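Long-range contact in uncharacterized protein, cytosolic disulfide reductase DsbM (Pseudomonas aeruginosa PAO1, PDB 5HFI), which probably works as a thioredoxin-fold disulfide reductase of the DsbA-like family in the cytosol, and binds glutathione at its active site: residues A96-L108 and E147-L161. Residues are numbered along the deposited sequence; the frame is centred on the assembly and turned at random.
Sequences APPTAAVLAAEAL and EGFAEAFDACSGEPL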
# COMPACT_ATOMS: atom_id res chain seq x y z
N ALA A 96 -1.00 -5.89 9.52
CA ALA A 96 -0.24 -7.11 9.24
C ALA A 96 -0.93 -8.00 8.21
O ALA A 96 -0.27 -8.41 7.24
CB ALA A 96 0.05 -7.86 10.54
N PRO A 97 -2.21 -8.36 8.34
CA PRO A 97 -2.82 -9.27 7.36
C PRO A 97 -2.79 -8.71 5.94
O PRO A 97 -2.40 -9.45 5.02
CB PRO A 97 -4.26 -9.45 7.88
CG PRO A 97 -4.14 -9.20 9.35
CD PRO A 97 -3.12 -8.11 9.48
N PRO A 98 -3.17 -7.45 5.70
CA PRO A 98 -3.09 -6.96 4.31
C PRO A 98 -1.67 -6.93 3.78
O PRO A 98 -1.46 -7.15 2.58
CB PRO A 98 -3.68 -5.54 4.38
CG PRO A 98 -3.73 -5.20 5.79
CD PRO A 98 -3.87 -6.47 6.55
N THR A 99 -0.68 -6.64 4.63
CA THR A 99 0.70 -6.68 4.15
C THR A 99 1.11 -8.10 3.77
O THR A 99 1.76 -8.31 2.75
CB THR A 99 1.65 -6.09 5.19
OG1 THR A 99 1.24 -4.76 5.52
CG2 THR A 99 3.08 -6.05 4.65
N ALA A 100 0.72 -9.08 4.59
CA ALA A 100 1.00 -10.47 4.24
C ALA A 100 0.35 -10.85 2.91
O ALA A 100 0.92 -11.64 2.14
CB ALA A 100 0.51 -11.40 5.35
N ALA A 101 -0.83 -10.31 2.62
CA ALA A 101 -1.48 -10.58 1.34
C ALA A 101 -0.67 -10.01 0.18
O ALA A 101 -0.56 -10.64 -0.88
CB ALA A 101 -2.90 -10.01 1.34
N VAL A 102 -0.09 -8.83 0.37
CA VAL A 102 0.77 -8.25 -0.66
C VAL A 102 2.01 -9.12 -0.86
O VAL A 102 2.40 -9.42 -1.99
CB VAL A 102 1.15 -6.80 -0.29
CG1 VAL A 102 2.26 -6.29 -1.19
CG2 VAL A 102 -0.07 -5.89 -0.34
N LEU A 103 2.64 -9.53 0.24
CA LEU A 103 3.78 -10.43 0.16
C LEU A 103 3.42 -11.72 -0.56
O LEU A 103 4.18 -12.20 -1.42
CB LEU A 103 4.31 -10.75 1.56
CG LEU A 103 5.12 -9.66 2.27
CD1 LEU A 103 5.55 -10.15 3.65
CD2 LEU A 103 6.33 -9.28 1.43
N ALA A 104 2.27 -12.31 -0.23
CA ALA A 104 1.86 -13.56 -0.85
C ALA A 104 1.59 -13.39 -2.34
O ALA A 104 1.98 -14.25 -3.14
CB ALA A 104 0.63 -14.12 -0.14
N ALA A 105 0.92 -12.31 -2.72
CA ALA A 105 0.67 -12.06 -4.14
C ALA A 105 1.96 -11.87 -4.90
O ALA A 105 2.09 -12.32 -6.05
CB ALA A 105 -0.23 -10.83 -4.30
N GLU A 106 2.94 -11.19 -4.29
CA GLU A 106 4.23 -11.01 -4.95
C GLU A 106 4.98 -12.34 -5.05
O GLU A 106 5.60 -12.63 -6.08
CB GLU A 106 5.06 -9.97 -4.21
CG GLU A 106 6.41 -9.68 -4.85
CD GLU A 106 6.30 -9.07 -6.24
OE1 GLU A 106 5.27 -8.41 -6.53
OE2 GLU A 106 7.23 -9.24 -7.04
N ALA A 107 4.93 -13.15 -3.99
CA ALA A 107 5.63 -14.43 -4.01
C ALA A 107 5.02 -15.40 -5.01
O ALA A 107 5.74 -16.11 -5.72
CB ALA A 107 5.63 -15.04 -2.60
N LEU A 108 3.69 -15.44 -5.09
CA LEU A 108 3.01 -16.40 -5.96
C LEU A 108 3.09 -15.98 -7.42
O LEU A 108 3.42 -16.80 -8.29
CB LEU A 108 1.55 -16.54 -5.55
CG LEU A 108 1.10 -17.81 -4.82
CD1 LEU A 108 -0.41 -17.82 -4.76
CD2 LEU A 108 1.62 -19.06 -5.52
N GLU A 147 -5.85 -20.68 -6.66
CA GLU A 147 -5.09 -21.91 -6.51
C GLU A 147 -3.74 -21.58 -5.88
O GLU A 147 -2.81 -21.15 -6.56
CB GLU A 147 -4.91 -22.60 -7.86
CG GLU A 147 -4.10 -23.89 -7.79
CD GLU A 147 -4.69 -24.91 -6.84
OE1 GLU A 147 -4.39 -24.86 -5.63
OE2 GLU A 147 -5.47 -25.77 -7.31
N GLY A 148 -3.64 -21.77 -4.56
CA GLY A 148 -2.40 -21.61 -3.84
C GLY A 148 -2.29 -20.35 -2.99
O GLY A 148 -1.40 -20.29 -2.14
N PHE A 149 -3.16 -19.36 -3.19
CA PHE A 149 -3.00 -18.11 -2.44
C PHE A 149 -3.27 -18.31 -0.96
O PHE A 149 -2.61 -17.69 -0.12
CB PHE A 149 -3.91 -17.02 -3.01
CG PHE A 149 -3.78 -15.70 -2.32
CD1 PHE A 149 -2.70 -14.87 -2.58
CD2 PHE A 149 -4.74 -15.26 -1.42
CE1 PHE A 149 -2.57 -13.65 -1.95
CE2 PHE A 149 -4.62 -14.05 -0.79
CZ PHE A 149 -3.53 -13.24 -1.05
N ALA A 150 -4.24 -19.16 -0.62
CA ALA A 150 -4.54 -19.41 0.79
C ALA A 150 -3.30 -19.90 1.53
O ALA A 150 -2.97 -19.39 2.61
CB ALA A 150 -5.68 -20.42 0.92
N GLU A 151 -2.60 -20.88 0.96
CA GLU A 151 -1.40 -21.41 1.61
C GLU A 151 -0.28 -20.38 1.63
O GLU A 151 0.43 -20.26 2.63
CB GLU A 151 -0.93 -22.69 0.92
CG GLU A 151 -1.85 -23.89 1.09
CD GLU A 151 -3.17 -23.74 0.35
OE1 GLU A 151 -3.18 -23.07 -0.70
OE2 GLU A 151 -4.19 -24.30 0.84
N ALA A 152 -0.11 -19.64 0.53
CA ALA A 152 0.93 -18.62 0.49
C ALA A 152 0.66 -17.51 1.51
O ALA A 152 1.59 -17.01 2.15
CB ALA A 152 1.05 -18.04 -0.92
N PHE A 153 -0.61 -17.12 1.66
CA PHE A 153 -0.94 -16.07 2.62
C PHE A 153 -0.66 -16.52 4.05
O PHE A 153 -0.11 -15.77 4.85
CB PHE A 153 -2.41 -15.66 2.46
CG PHE A 153 -2.89 -14.74 3.55
CD1 PHE A 153 -2.69 -13.38 3.46
CD2 PHE A 153 -3.57 -15.24 4.65
CE1 PHE A 153 -3.13 -12.53 4.45
CE2 PHE A 153 -4.02 -14.40 5.65
CZ PHE A 153 -3.80 -13.04 5.54
N ASP A 154 -1.06 -17.75 4.38
CA ASP A 154 -0.81 -18.24 5.74
C ASP A 154 0.68 -18.38 6.00
O ASP A 154 1.15 -18.09 7.11
CB ASP A 154 -1.54 -19.56 5.96
CG ASP A 154 -3.06 -19.42 5.84
OD1 ASP A 154 -3.71 -20.40 5.42
OD2 ASP A 154 -3.59 -18.34 6.14
N ALA A 155 1.45 -18.79 4.99
CA ALA A 155 2.89 -18.89 5.15
C ALA A 155 3.54 -17.52 5.31
O ALA A 155 4.42 -17.33 6.15
CB ALA A 155 3.50 -19.63 3.96
N CYS A 156 3.11 -16.54 4.50
CA CYS A 156 3.69 -15.21 4.59
C CYS A 156 3.33 -14.49 5.88
O CYS A 156 4.06 -13.58 6.29
CB CYS A 156 3.25 -14.36 3.39
SG CYS A 156 4.03 -14.83 1.82
N SER A 157 2.22 -14.88 6.53
CA SER A 157 1.77 -14.19 7.73
C SER A 157 2.70 -14.41 8.91
O SER A 157 2.69 -13.60 9.85
CB SER A 157 0.35 -14.64 8.09
OG SER A 157 -0.58 -14.27 7.10
N GLY A 158 3.49 -15.47 8.90
CA GLY A 158 4.33 -15.75 10.03
C GLY A 158 5.66 -15.04 9.99
O GLY A 158 5.74 -13.81 9.97
N GLU A 159 6.73 -15.84 9.96
CA GLU A 159 8.08 -15.29 10.04
C GLU A 159 8.48 -14.46 8.82
O GLU A 159 9.26 -13.51 8.99
CB GLU A 159 9.05 -16.44 10.30
CG GLU A 159 9.12 -16.86 11.77
CD GLU A 159 9.66 -15.78 12.68
OE1 GLU A 159 10.67 -15.13 12.33
OE2 GLU A 159 9.06 -15.56 13.75
N PRO A 160 8.02 -14.76 7.59
CA PRO A 160 8.30 -13.83 6.48
C PRO A 160 7.81 -12.41 6.73
O PRO A 160 8.51 -11.45 6.38
CB PRO A 160 7.56 -14.47 5.30
CG PRO A 160 7.56 -15.92 5.61
CD PRO A 160 7.43 -16.02 7.10
N LEU A 161 6.62 -12.25 7.31
CA LEU A 161 6.08 -10.90 7.52
C LEU A 161 6.90 -10.13 8.55
O LEU A 161 7.19 -8.94 8.36
CB LEU A 161 4.62 -10.98 7.96
CG LEU A 161 3.93 -9.64 8.19
CD1 LEU A 161 3.92 -8.81 6.92
CD2 LEU A 161 2.51 -9.87 8.69
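The ring of F153 meets helix 96-108 with its rim: P97 O lies in the ring plane, 3.2 Å from CE1, and CA of A101 is at the same edge. S157 OG sits over the centre of one face, 3.7 Å above the plane, and is held there by a 2.7 Å hydrogen bond to F153 O, which it approaches from above the carbonyl plane. F149 is set likewise, with A101 O and A105 N at its edge and CB of F153 offset toward the rim of one face. With CG anti to the backbone N (chi1 -179° in F149, 171° in F153), each ring reaches across as a knob, F153 among P97, A100, A101 and A104, F149 among A101, A104, A105 and L108. A104 CB, 3.7 Å from F149 CE1, fills the hole formed by F149, A152, F153 and C156. L161 forks: CD2 reaches A96 CB at 3.7 Å, and CD1 packs on T99 and L103. With A100 and A104 facing helix 149-157, the axes come within 8.2 Å, crossing at 123°. This is apolar packing within the helical part of the DsbA-like fold; L136 of helix 133-142 touches F153, A101 also touches helix 112-124, and T99 and V102 touch Y13 of strand 8-13.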